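PDB 3MT1: putative carboxynorspermidine decarboxylase protein from Sinorhizobium meliloti, which probably catalyses the pyridoxal 5'-phosphate-dependent decarboxylation of carboxynorspermidine and carboxyspermidine, a step in polyamine biosynthesis. Local coordinates for residues B[78-82]-B[97-103]; B[49-55]-B[70-75]; B[259-263]-B[298-302]; B[336-340]-B[351-355]; B[167-171]-B[206-210]. All blocks are in the same frame, centred on the assembly; numbering follows the deposited sequence.

Contact 1. Residues B[78-82]-B[97-103]; sequences SVAYG and IFNSISQ
Tyr81 is gripped at both ends by the segment 97-103. Its backbone N gives an almost straight hydrogen bond to the side-chain amide oxygen OE1 of Gln103 (3.0 Å, 174° at the hydrogen), while its hydroxyl OH donates to the backbone O of Ile97 at 2.9 Å. Between these two points the ring turns its edge to the segment: Gln103 OE1 lies close to the ring plane, 3.3 Å from Tyr81 CD1, and the amide and ring planes are only 16° apart. Phe98 crosses Tyr81 at about a right angle, with its CD1 3.7 Å from Tyr81 CE1. The bend of the Gln103 chain at chi2 (-89°) turns its amide back to the loop 78-82. Gln103 OE1 also accepts from a water, which donates to Ser78 O as well and accepts from Asn99 N. Further out, Ser100 OG caps the helix 101-107 by accepting from Gln103 N, and Asn99 OD1 is bonded to Tyr77. Lys293 of the second subunit donates to Ala80 O. The contact fastens the loop leaving strand 73-77 to the end of strand 95-98 and the helix after it, at the carboxyl ends of neighbouring parallel strands in the closed beta/alpha barrel.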
# COMPACT_ATOMS: atom_id res chain seq x y z
N SER B 78 -19.60 -8.45 1.53
CA SER B 78 -19.05 -7.58 0.52
C SER B 78 -19.93 -6.38 0.39
O SER B 78 -21.12 -6.46 0.66
CB SER B 78 -18.92 -8.26 -0.85
OG SER B 78 -18.43 -7.33 -1.83
N VAL B 79 -19.33 -5.27 -0.03
CA VAL B 79 -20.07 -4.07 -0.37
C VAL B 79 -20.80 -4.32 -1.69
O VAL B 79 -21.96 -3.95 -1.82
CB VAL B 79 -19.12 -2.86 -0.45
CG1 VAL B 79 -19.83 -1.67 -0.92
CG2 VAL B 79 -18.56 -2.57 0.92
N ALA B 80 -20.17 -5.01 -2.63
CA ALA B 80 -20.80 -5.34 -3.91
C ALA B 80 -20.31 -6.67 -4.48
O ALA B 80 -19.13 -6.75 -4.89
CB ALA B 80 -20.53 -4.23 -4.91
N TYR B 81 -21.15 -7.72 -4.52
CA TYR B 81 -20.67 -9.00 -5.09
C TYR B 81 -20.57 -8.95 -6.60
O TYR B 81 -21.37 -8.30 -7.24
CB TYR B 81 -21.51 -10.22 -4.68
CG TYR B 81 -21.38 -10.53 -3.25
CD1 TYR B 81 -22.31 -10.05 -2.33
CD2 TYR B 81 -20.29 -11.29 -2.78
CE1 TYR B 81 -22.18 -10.31 -0.97
CE2 TYR B 81 -20.16 -11.56 -1.42
CZ TYR B 81 -21.09 -11.07 -0.52
OH TYR B 81 -20.96 -11.31 0.82
N GLY B 82 -19.58 -9.63 -7.14
CA GLY B 82 -19.46 -9.81 -8.56
C GLY B 82 -20.17 -11.10 -8.90
O GLY B 82 -20.09 -12.09 -8.14
N ILE B 97 -23.53 -12.28 3.76
CA ILE B 97 -24.16 -11.05 4.16
C ILE B 97 -24.11 -10.05 3.02
O ILE B 97 -23.11 -9.93 2.29
CB ILE B 97 -23.49 -10.48 5.40
CG1 ILE B 97 -23.75 -11.45 6.55
CG2 ILE B 97 -24.01 -9.07 5.72
CD1 ILE B 97 -22.51 -11.82 7.31
N PHE B 98 -25.25 -9.37 2.85
CA PHE B 98 -25.40 -8.41 1.77
C PHE B 98 -25.55 -7.06 2.35
O PHE B 98 -26.12 -6.89 3.43
CB PHE B 98 -26.58 -8.73 0.89
CG PHE B 98 -26.58 -10.12 0.37
CD1 PHE B 98 -25.88 -10.44 -0.78
CD2 PHE B 98 -27.29 -11.13 1.04
CE1 PHE B 98 -25.88 -11.75 -1.27
CE2 PHE B 98 -27.30 -12.42 0.57
CZ PHE B 98 -26.58 -12.73 -0.59
N ASN B 99 -25.01 -6.10 1.60
CA ASN B 99 -24.94 -4.71 2.00
C ASN B 99 -26.27 -3.97 1.89
O ASN B 99 -26.50 -2.97 2.56
CB ASN B 99 -23.87 -4.00 1.17
CG ASN B 99 -23.43 -2.68 1.78
OD1 ASN B 99 -22.85 -2.67 2.87
ND2 ASN B 99 -23.71 -1.57 1.09
N SER B 100 -27.15 -4.48 1.03
CA SER B 100 -28.34 -3.74 0.64
C SER B 100 -29.38 -4.72 0.18
O SER B 100 -29.06 -5.86 -0.17
CB SER B 100 -27.99 -2.79 -0.51
OG SER B 100 -27.68 -3.54 -1.67
N ILE B 101 -30.64 -4.27 0.18
CA ILE B 101 -31.78 -5.08 -0.24
C ILE B 101 -31.57 -5.55 -1.67
O ILE B 101 -31.72 -6.74 -1.98
CB ILE B 101 -33.11 -4.29 -0.07
CG1 ILE B 101 -33.61 -4.48 1.35
CG2 ILE B 101 -34.18 -4.76 -1.08
CD1 ILE B 101 -34.21 -3.23 1.99
N SER B 102 -31.20 -4.61 -2.52
CA SER B 102 -30.94 -4.87 -3.92
C SER B 102 -29.90 -5.98 -4.16
O SER B 102 -30.11 -6.86 -5.00
CB SER B 102 -30.53 -3.56 -4.59
OG SER B 102 -30.34 -3.75 -5.97
N GLN B 103 -28.78 -5.95 -3.42
CA GLN B 103 -27.78 -7.03 -3.47
C GLN B 103 -28.42 -8.35 -3.08
O GLN B 103 -28.17 -9.40 -3.70
CB GLN B 103 -26.60 -6.76 -2.54
CG GLN B 103 -25.58 -5.77 -3.06
CD GLN B 103 -24.53 -6.44 -3.86
OE1 GLN B 103 -23.84 -7.33 -3.36
NE2 GLN B 103 -24.37 -6.02 -5.12
O HOH W 1 -23.42 -7.23 -0.63

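Contact 2. Residues B[49-55]-B[70-75]; sequences RDYMDGT and FGKETH
The Phe70 ring carries Thr55 CG2 and Gly54 O over a face, while Met52 CB approaches its edge. Thr55 CG2 sits 3.8 Å from the centroid of the Phe70 ring, a CH-pi contact; chi1 of 61° sets this methyl anti to the carbonyl carbon and leaves OG1 to two waters. The guanidinium of Arg49 lies nearly parallel to the Phe70 ring, their planes 7° apart, but the two side chains slide past each other in opposite directions, and it is the aliphatic Arg49 CD that touches Phe70 O, at 3.3 Å. Lys72 CG lies over one face of that guanidinium. The His75 ring meets Glu73 OE2 at its edge, NE2 donating in the ring plane over 2.8 Å; Lys95 forms a salt bridge with the same carboxylate oxygen.

These residues join the two strands of a beta-alpha-beta unit, strand 54-57, helix 60-70 and strand 73-77, in the parallel barrel. Glu73 N donates to Asp53 O, Thr55 N to Glu73 O (3.0 Å) and His75 N to Thr55 O, the alternation expected of parallel neighbours. Gly54 lets the strands close in, its CA 2.9 Å from Glu73 O; a side chain there would run into that oxygen.

Before the strands begin, Lys72 stretches its extended chain across the turn 49-52. Its NZ donates to Met52 O at 2.8 Å, the C=O...N angle being 180°, and to Arg49 O at 3.0 Å. Arg49 O also accepts from Met52 N, the two donors arriving from opposite faces of its carbonyl plane.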
# COMPACT_ATOMS: atom_id res chain seq x y z
N ARG B 49 -7.14 -21.42 15.78
CA ARG B 49 -8.31 -22.25 15.51
C ARG B 49 -9.05 -22.72 16.79
O ARG B 49 -10.27 -22.57 16.90
CB ARG B 49 -7.90 -23.47 14.66
CG ARG B 49 -8.93 -23.90 13.65
CD ARG B 49 -8.58 -25.17 12.87
NE ARG B 49 -9.68 -26.15 13.02
CZ ARG B 49 -10.23 -26.86 12.03
NH1 ARG B 49 -9.84 -26.71 10.75
NH2 ARG B 49 -11.22 -27.74 12.30
N ASP B 50 -8.32 -23.30 17.73
CA ASP B 50 -8.97 -23.93 18.87
C ASP B 50 -9.59 -22.95 19.86
O ASP B 50 -10.25 -23.37 20.80
CB ASP B 50 -8.03 -24.89 19.58
CG ASP B 50 -7.56 -26.03 18.68
OD1 ASP B 50 -8.40 -26.58 17.92
OD2 ASP B 50 -6.36 -26.36 18.73
N TYR B 51 -9.39 -21.65 19.63
CA TYR B 51 -9.89 -20.63 20.54
C TYR B 51 -10.97 -19.79 19.92
O TYR B 51 -11.61 -18.98 20.60
CB TYR B 51 -8.77 -19.71 21.05
CG TYR B 51 -7.60 -20.37 21.78
CD1 TYR B 51 -7.58 -20.47 23.18
CD2 TYR B 51 -6.49 -20.87 21.07
CE1 TYR B 51 -6.48 -21.02 23.86
CE2 TYR B 51 -5.40 -21.45 21.73
CZ TYR B 51 -5.39 -21.51 23.13
OH TYR B 51 -4.31 -22.08 23.80
N MSE B 52 -11.17 -19.96 18.62
CA MSE B 52 -12.14 -19.18 17.88
C MSE B 52 -13.12 -20.03 17.09
O MSE B 52 -13.04 -21.26 17.11
CB MSE B 52 -11.44 -18.18 16.98
CG MSE B 52 -10.52 -17.25 17.77
SE MSE B 52 -9.72 -15.88 16.63
CE MSE B 52 -11.10 -14.59 16.72
N ASP B 53 -14.06 -19.38 16.41
CA ASP B 53 -15.18 -20.11 15.78
C ASP B 53 -15.17 -20.04 14.25
O ASP B 53 -16.07 -20.61 13.62
CB ASP B 53 -16.53 -19.62 16.33
CG ASP B 53 -16.69 -19.92 17.81
OD1 ASP B 53 -17.04 -21.08 18.15
OD2 ASP B 53 -16.48 -19.00 18.65
N GLY B 54 -14.18 -19.36 13.67
CA GLY B 54 -14.15 -19.09 12.24
C GLY B 54 -13.58 -17.73 11.83
O GLY B 54 -12.86 -17.06 12.59
N THR B 55 -13.91 -17.32 10.63
CA THR B 55 -13.33 -16.13 10.02
C THR B 55 -14.47 -15.39 9.39
O THR B 55 -15.48 -15.98 9.09
CB THR B 55 -12.33 -16.52 8.85
OG1 THR B 55 -13.01 -17.24 7.80
CG2 THR B 55 -11.17 -17.39 9.38
N PHE B 70 -8.38 -21.93 7.55
CA PHE B 70 -8.81 -21.71 8.91
C PHE B 70 -9.84 -22.72 9.32
O PHE B 70 -9.76 -23.26 10.41
CB PHE B 70 -9.31 -20.29 9.14
CG PHE B 70 -9.41 -19.92 10.60
CD1 PHE B 70 -10.40 -20.47 11.42
CD2 PHE B 70 -8.52 -19.02 11.16
CE1 PHE B 70 -10.46 -20.14 12.75
CE2 PHE B 70 -8.61 -18.65 12.50
CZ PHE B 70 -9.57 -19.20 13.29
N GLY B 71 -10.80 -23.00 8.43
CA GLY B 71 -11.85 -23.98 8.70
C GLY B 71 -12.92 -23.43 9.62
O GLY B 71 -12.98 -22.22 9.85
N LYS B 72 -13.75 -24.33 10.16
CA LYS B 72 -14.85 -23.98 11.08
C LYS B 72 -15.88 -23.10 10.34
O LYS B 72 -16.14 -23.34 9.16
CB LYS B 72 -14.34 -23.33 12.38
CG LYS B 72 -13.48 -24.26 13.31
CD LYS B 72 -13.43 -23.68 14.75
CE LYS B 72 -12.86 -24.65 15.78
NZ LYS B 72 -12.87 -24.06 17.17
N GLU B 73 -16.48 -22.11 10.99
CA GLU B 73 -17.48 -21.28 10.33
C GLU B 73 -16.84 -20.16 9.49
O GLU B 73 -15.95 -19.42 9.97
CB GLU B 73 -18.42 -20.65 11.37
CG GLU B 73 -19.90 -21.01 11.13
CD GLU B 73 -20.87 -20.28 12.05
OE1 GLU B 73 -21.03 -20.75 13.21
OE2 GLU B 73 -21.47 -19.29 11.57
N THR B 74 -17.27 -20.02 8.24
CA THR B 74 -16.81 -18.91 7.40
C THR B 74 -17.96 -18.00 7.00
O THR B 74 -18.99 -18.47 6.50
CB THR B 74 -16.01 -19.38 6.11
OG1 THR B 74 -16.91 -19.57 5.03
CG2 THR B 74 -15.23 -20.67 6.36
N HIS B 75 -17.78 -16.71 7.23
CA HIS B 75 -18.79 -15.68 6.89
C HIS B 75 -18.26 -14.85 5.77
O HIS B 75 -17.09 -14.47 5.77
CB HIS B 75 -19.11 -14.77 8.07
CG HIS B 75 -19.95 -15.42 9.13
ND1 HIS B 75 -20.76 -14.69 9.98
CD2 HIS B 75 -20.13 -16.73 9.45
CE1 HIS B 75 -21.37 -15.52 10.81
NE2 HIS B 75 -21.01 -16.76 10.50
O HOH W 2 -14.49 -15.59 6.16
O HOH W 3 -13.22 -19.78 8.49

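Contact 3. Residues B[259-263]-B[298-302]; sequences VDSSI and GDVFG
Ile263 and Asp299 bring the two backbones nearest, their CA atoms 5.9 Å apart. Asp260 and Asp299 each centre an inverse gamma turn, one in either segment, and Ser262 takes the N-cap position of helix 263-266. The carboxylate of Asp299 spans this helix start: OD1 accepts from Ile263 N at 3.2 Å, on its syn side but 34° out of the carboxylate plane, and OD2 appears to accept from Ser262 OG, a bond to be read with caution because OD2 is less surely placed. With CG anti to the backbone N (chi1 -168°), Asp299 reaches back to the loop, where the first turn of the helix would be expected to favour its negative charge.

Ile263 divides its branches between two surfaces. CG2 stands over the centre of the Phe301 ring, 3.5 Å from its centroid and 15° off the normal, a CH-pi contact. CD1 instead lies against the backbone, 3.5 Å from Gly298 O and 3.6 Å from Val300 O. Val259 CG2 meets Phe301 CE1 at 3.6 Å, and Ser261 OG lies near the ring's edge while bonding to His266.

Around this core, Phe301 stacks with Phe318 of strand 315-318, Ile263 packs on Leu270 and Leu271 of helix 268-273, and Val259 lies on Val244 of strand 240-251 and Ile290 of strand 286-291.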
# COMPACT_ATOMS: atom_id res chain seq x y z
N VAL B 259 15.98 3.73 9.15
CA VAL B 259 15.89 2.31 9.39
C VAL B 259 15.59 1.55 8.09
O VAL B 259 15.18 2.14 7.07
CB VAL B 259 14.84 1.95 10.45
CG1 VAL B 259 15.14 2.70 11.76
CG2 VAL B 259 13.42 2.23 9.95
N ASP B 260 15.81 0.23 8.15
CA ASP B 260 15.76 -0.57 6.95
C ASP B 260 14.32 -1.00 6.61
O ASP B 260 14.07 -2.15 6.31
CB ASP B 260 16.74 -1.73 7.01
CG ASP B 260 16.44 -2.73 8.15
OD1 ASP B 260 15.56 -2.47 9.02
OD2 ASP B 260 17.13 -3.79 8.15
N SER B 261 13.41 -0.05 6.60
CA SER B 261 12.02 -0.33 6.38
C SER B 261 11.39 0.96 5.87
O SER B 261 12.08 1.97 5.76
CB SER B 261 11.38 -0.74 7.71
OG SER B 261 10.01 -1.07 7.58
N SER B 262 10.09 0.93 5.60
CA SER B 262 9.34 2.08 5.08
C SER B 262 7.88 2.00 5.53
O SER B 262 7.22 0.97 5.35
CB SER B 262 9.43 2.06 3.56
OG SER B 262 8.70 3.10 2.96
N ILE B 263 7.35 3.08 6.11
CA ILE B 263 5.94 3.07 6.50
C ILE B 263 5.02 2.89 5.30
O ILE B 263 3.95 2.29 5.45
CB ILE B 263 5.47 4.28 7.37
CG1 ILE B 263 5.64 5.62 6.64
CG2 ILE B 263 6.19 4.30 8.69
CD1 ILE B 263 4.73 6.67 7.17
N GLY B 298 7.10 12.26 3.72
CA GLY B 298 6.42 11.80 4.93
C GLY B 298 6.67 10.36 5.36
O GLY B 298 5.87 9.80 6.12
N ASP B 299 7.77 9.75 4.90
CA ASP B 299 8.16 8.38 5.30
C ASP B 299 8.88 8.41 6.64
O ASP B 299 10.10 8.20 6.72
CB ASP B 299 9.08 7.75 4.27
CG ASP B 299 9.26 6.26 4.48
OD1 ASP B 299 8.98 5.75 5.58
OD2 ASP B 299 9.69 5.56 3.54
N VAL B 300 8.10 8.68 7.68
CA VAL B 300 8.60 8.87 9.02
C VAL B 300 7.76 8.01 10.00
O VAL B 300 6.50 8.07 10.01
CB VAL B 300 8.55 10.35 9.41
CG1 VAL B 300 9.12 11.28 8.26
CG2 VAL B 300 7.14 10.75 9.75
N PHE B 301 8.46 7.21 10.80
CA PHE B 301 7.80 6.35 11.76
C PHE B 301 7.26 7.09 12.97
O PHE B 301 6.20 6.72 13.46
CB PHE B 301 8.72 5.24 12.23
CG PHE B 301 8.89 4.18 11.25
CD1 PHE B 301 9.87 4.30 10.23
CD2 PHE B 301 8.05 3.06 11.27
CE1 PHE B 301 10.02 3.33 9.26
CE2 PHE B 301 8.22 2.05 10.30
CZ PHE B 301 9.21 2.17 9.31
N GLY B 302 8.04 8.09 13.45
CA GLY B 302 7.75 8.89 14.65
C GLY B 302 8.96 9.59 15.31
O GLY B 302 10.11 9.28 15.00

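Contact 4. Residues B[336-340]-B[351-355]; sequences KMPAI and TVREF
A beta hairpin, strands 339-343 and 349-353, carries this contact at the edge of the mixed sheet, and a classic beta bulge marks its register: Val352 and Arg353 both face Ile340. Ile340 N donates to Arg353 O (2.9 Å) and Val352 N to Ile340 O (2.8 Å), both in the carbonyl plane, while Arg353 N adds a weak, longer bond to that same Ile340 O. Ile340 CG2 rests near Val352 CB.

Beyond the paired strands the aromatic ring of Phe355 is sandwiched. Over the centre of one face sits the selenium of Met337, a selenomethionine, in a Met-aromatic contact 3.7 Å from the ring centroid and only 11° off its normal. The Met337 chain runs extended from CB to SE, chi1 -170° and chi2 177°, which carries the selenium out over the ring. Arg353 CG lies against the opposite face, toward the rim. Replacing Phe355 by an alanine would probably open a gap between Met337 and Arg353 and take away the ring face on which the selenium rests. Arg353 NE bonds to Gln362 O of the second subunit, and its NH1 forms a salt bridge with Asp359. At the ring's edge, in its plane, Pro338 O comes within 3.2 Å of Phe355 CE1.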
# COMPACT_ATOMS: atom_id res chain seq x y z
N LYS B 336 13.20 -3.92 0.37
CA LYS B 336 13.07 -5.27 0.89
C LYS B 336 11.80 -5.44 1.71
O LYS B 336 11.52 -4.62 2.59
CB LYS B 336 14.30 -5.62 1.75
CG LYS B 336 14.53 -7.12 1.75
CD LYS B 336 15.58 -7.59 2.74
CE LYS B 336 15.55 -9.11 2.80
NZ LYS B 336 15.99 -9.54 4.16
N MSE B 337 11.03 -6.47 1.40
CA MSE B 337 9.83 -6.72 2.12
C MSE B 337 10.11 -7.51 3.41
O MSE B 337 10.95 -8.39 3.42
CB MSE B 337 8.85 -7.46 1.21
CG MSE B 337 7.43 -7.57 1.78
SE MSE B 337 6.31 -8.44 0.47
CE MSE B 337 5.75 -6.85 -0.54
N PRO B 338 9.42 -7.20 4.52
CA PRO B 338 9.90 -7.87 5.71
C PRO B 338 9.52 -9.33 5.76
O PRO B 338 8.43 -9.70 5.35
CB PRO B 338 9.24 -7.08 6.86
CG PRO B 338 8.90 -5.72 6.27
CD PRO B 338 8.57 -6.03 4.83
N ALA B 339 10.43 -10.16 6.25
CA ALA B 339 10.16 -11.57 6.46
C ALA B 339 9.03 -11.71 7.45
O ALA B 339 8.77 -10.81 8.25
CB ALA B 339 11.46 -12.32 6.98
N ILE B 340 8.37 -12.85 7.43
CA ILE B 340 7.35 -13.12 8.41
C ILE B 340 7.95 -14.15 9.35
O ILE B 340 8.42 -15.20 8.90
CB ILE B 340 6.03 -13.63 7.75
CG1 ILE B 340 5.41 -12.55 6.87
CG2 ILE B 340 5.04 -14.14 8.80
CD1 ILE B 340 4.05 -13.01 6.14
N THR B 351 11.50 -18.74 10.94
CA THR B 351 11.17 -17.91 9.78
C THR B 351 10.12 -18.63 8.98
O THR B 351 10.33 -19.76 8.54
CB THR B 351 12.37 -17.64 8.91
OG1 THR B 351 13.35 -16.99 9.71
CG2 THR B 351 12.01 -16.70 7.82
N VAL B 352 8.97 -17.99 8.79
CA VAL B 352 7.89 -18.62 8.06
C VAL B 352 8.02 -18.38 6.55
O VAL B 352 7.91 -19.32 5.75
CB VAL B 352 6.56 -18.10 8.57
CG1 VAL B 352 5.45 -18.48 7.65
CG2 VAL B 352 6.30 -18.63 9.96
N ARG B 353 8.24 -17.12 6.16
CA ARG B 353 8.22 -16.71 4.76
C ARG B 353 9.20 -15.58 4.55
O ARG B 353 9.17 -14.57 5.25
CB ARG B 353 6.83 -16.23 4.36
CG ARG B 353 6.68 -15.63 2.94
CD ARG B 353 6.79 -16.66 1.81
NE ARG B 353 6.08 -16.21 0.61
CZ ARG B 353 6.65 -15.67 -0.47
NH1 ARG B 353 7.98 -15.47 -0.53
NH2 ARG B 353 5.88 -15.30 -1.50
N GLU B 354 10.06 -15.76 3.55
CA GLU B 354 11.06 -14.78 3.21
C GLU B 354 10.72 -14.32 1.80
O GLU B 354 10.43 -15.15 0.94
CB GLU B 354 12.40 -15.48 3.21
CG GLU B 354 13.59 -14.69 3.74
CD GLU B 354 14.85 -15.59 3.91
OE1 GLU B 354 15.01 -16.58 3.13
OE2 GLU B 354 15.68 -15.31 4.82
N PHE B 355 10.73 -13.00 1.58
CA PHE B 355 10.43 -12.44 0.29
C PHE B 355 11.71 -12.13 -0.45
O PHE B 355 12.63 -11.53 0.11
CB PHE B 355 9.51 -11.22 0.38
CG PHE B 355 8.19 -11.51 1.12
CD1 PHE B 355 8.03 -11.14 2.45
CD2 PHE B 355 7.14 -12.17 0.48
CE1 PHE B 355 6.84 -11.41 3.13
CE2 PHE B 355 5.97 -12.44 1.13
CZ PHE B 355 5.79 -12.07 2.45

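Contact 5. Residues B[167-171]-B[206-210]; sequences NKDFG and DYPVD
Tyr207 and Phe170 have the most surface buried here, with Pro208 next, and they meet by van der Waals contact, with no direct hydrogen bond between the segments. Phe170 and Tyr207 cross at about a right angle. The phenol oxygen of Tyr207 comes in at the edge of the Phe170 ring, near its plane, but its closest approach is to the backbone: OH is 3.5 Å from Phe170 CA. The carbon CZ of Tyr207 lies 3.9 Å from Phe170 CB. That same CB is touched by Pro208 CG at 3.8 Å, and within its own segment Pro208 CD covers one face of the Tyr207 ring toward the rim. Tyr207 CG stands anti to the backbone N (chi1 -160°), which sets the ring beside its own carbonyl carbon, against Pro208, and toward residues 168-170.

Both segments run into helices, 170-190 and 209-223, two of the helices on the outside of the beta/alpha barrel, and the contact joins their amino-terminal ends at the surface. Asp169 is the N-cap of the first, its OD2 accepting from Leu172 N, and Pro208 is at the N-cap position of the second. Asn167 OD1 accepts from Asp169 N at 3.2 Å, an Asx turn leading into the first helix.

A water lies 2.7 Å from Tyr207 OH and 2.9 Å from Asn167 O, linking the segments. A leucine in place of Tyr207 would probably break this water link and leave Phe170 CA and CB with a thinner cover. Further along, Phe170 packs on Phe212 and Arg215 of helix 209-223.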
# COMPACT_ATOMS: atom_id res chain seq x y z
N ASN B 167 -13.15 0.98 19.88
CA ASN B 167 -13.90 1.06 21.12
C ASN B 167 -13.30 0.28 22.28
O ASN B 167 -13.46 -0.93 22.40
CB ASN B 167 -15.35 0.69 20.90
CG ASN B 167 -16.24 1.17 22.00
OD1 ASN B 167 -15.78 1.60 23.06
ND2 ASN B 167 -17.54 1.11 21.76
N LYS B 168 -12.64 1.04 23.15
CA LYS B 168 -11.78 0.55 24.20
C LYS B 168 -12.50 0.68 25.54
O LYS B 168 -11.94 0.33 26.59
CB LYS B 168 -10.49 1.39 24.16
CG LYS B 168 -9.27 0.88 24.94
CD LYS B 168 -7.99 1.61 24.50
CE LYS B 168 -7.46 1.00 23.19
NZ LYS B 168 -6.12 1.54 22.81
N ASP B 169 -13.74 1.17 25.51
CA ASP B 169 -14.51 1.43 26.73
C ASP B 169 -15.83 0.68 26.75
O ASP B 169 -16.64 0.78 25.81
CB ASP B 169 -14.76 2.92 26.86
CG ASP B 169 -15.33 3.30 28.20
OD1 ASP B 169 -14.53 3.51 29.14
OD2 ASP B 169 -16.57 3.40 28.30
N PHE B 170 -16.06 -0.09 27.81
CA PHE B 170 -17.23 -0.94 27.86
C PHE B 170 -18.50 -0.13 27.92
O PHE B 170 -19.49 -0.45 27.23
CB PHE B 170 -17.19 -1.87 29.05
CG PHE B 170 -18.50 -2.54 29.32
CD1 PHE B 170 -19.01 -3.48 28.42
CD2 PHE B 170 -19.22 -2.22 30.46
CE1 PHE B 170 -20.23 -4.10 28.65
CE2 PHE B 170 -20.45 -2.85 30.73
CZ PHE B 170 -20.95 -3.79 29.81
N GLY B 171 -18.47 0.93 28.74
CA GLY B 171 -19.58 1.85 28.88
C GLY B 171 -20.10 2.33 27.53
O GLY B 171 -21.33 2.36 27.31
N ASP B 206 -7.39 -4.95 31.47
CA ASP B 206 -8.29 -4.15 32.29
C ASP B 206 -9.69 -3.98 31.72
O ASP B 206 -10.56 -3.38 32.35
CB ASP B 206 -7.68 -2.77 32.60
CG ASP B 206 -6.38 -2.87 33.43
OD1 ASP B 206 -6.38 -3.63 34.44
OD2 ASP B 206 -5.38 -2.18 33.04
N TYR B 207 -9.95 -4.52 30.54
CA TYR B 207 -11.32 -4.51 30.05
C TYR B 207 -12.23 -5.37 30.96
O TYR B 207 -11.80 -6.45 31.43
CB TYR B 207 -11.38 -5.00 28.62
CG TYR B 207 -12.63 -4.59 27.87
CD1 TYR B 207 -12.69 -3.35 27.20
CD2 TYR B 207 -13.74 -5.43 27.82
CE1 TYR B 207 -13.82 -2.97 26.50
CE2 TYR B 207 -14.88 -5.07 27.13
CZ TYR B 207 -14.92 -3.83 26.48
OH TYR B 207 -16.05 -3.48 25.78
N PRO B 208 -13.48 -4.88 31.21
CA PRO B 208 -14.41 -5.62 32.08
C PRO B 208 -15.03 -6.76 31.29
O PRO B 208 -16.20 -6.71 30.92
CB PRO B 208 -15.46 -4.58 32.46
CG PRO B 208 -15.02 -3.24 31.79
CD PRO B 208 -14.07 -3.63 30.71
N VAL B 209 -14.21 -7.77 31.06
CA VAL B 209 -14.53 -8.89 30.20
C VAL B 209 -15.79 -9.65 30.63
O VAL B 209 -16.53 -10.18 29.80
CB VAL B 209 -13.28 -9.80 30.07
CG1 VAL B 209 -13.60 -11.12 29.41
CG2 VAL B 209 -12.21 -9.08 29.24
N ASP B 210 -16.06 -9.64 31.94
CA ASP B 210 -17.17 -10.41 32.52
C ASP B 210 -18.47 -9.63 32.54
O ASP B 210 -19.52 -10.17 32.23
CB ASP B 210 -16.80 -10.89 33.92
CG ASP B 210 -15.66 -11.90 33.90
OD1 ASP B 210 -15.85 -13.02 33.37
OD2 ASP B 210 -14.57 -11.56 34.43
O HOH W 4 -15.61 -1.30 24.29

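How the contacts relate
Contacts 1 and 3 are buried, contacts 2 and 4 partly buried, and contact 5 lies at the surface. Contacts 1, 2 and 5 belong to the barrel: the first two share the sheet through neighbouring strands 73-77 and 95-98, where Ile97 packs on His75, whereas contact 5 joins only its outer helices. Contacts 3 and 4 reach the mixed sheet, about 5 Å apart at their nearest atoms. Contacts 2 and 4 combine strand pairing, parallel and antiparallel respectively, with packing on a phenylalanine ring. Contacts 1 and 3 rely instead on side-chain groups gripping loop and helix-start amides, and contact 5 on apolar touches and a water. Contacts 1 and 4 also touch the second subunit.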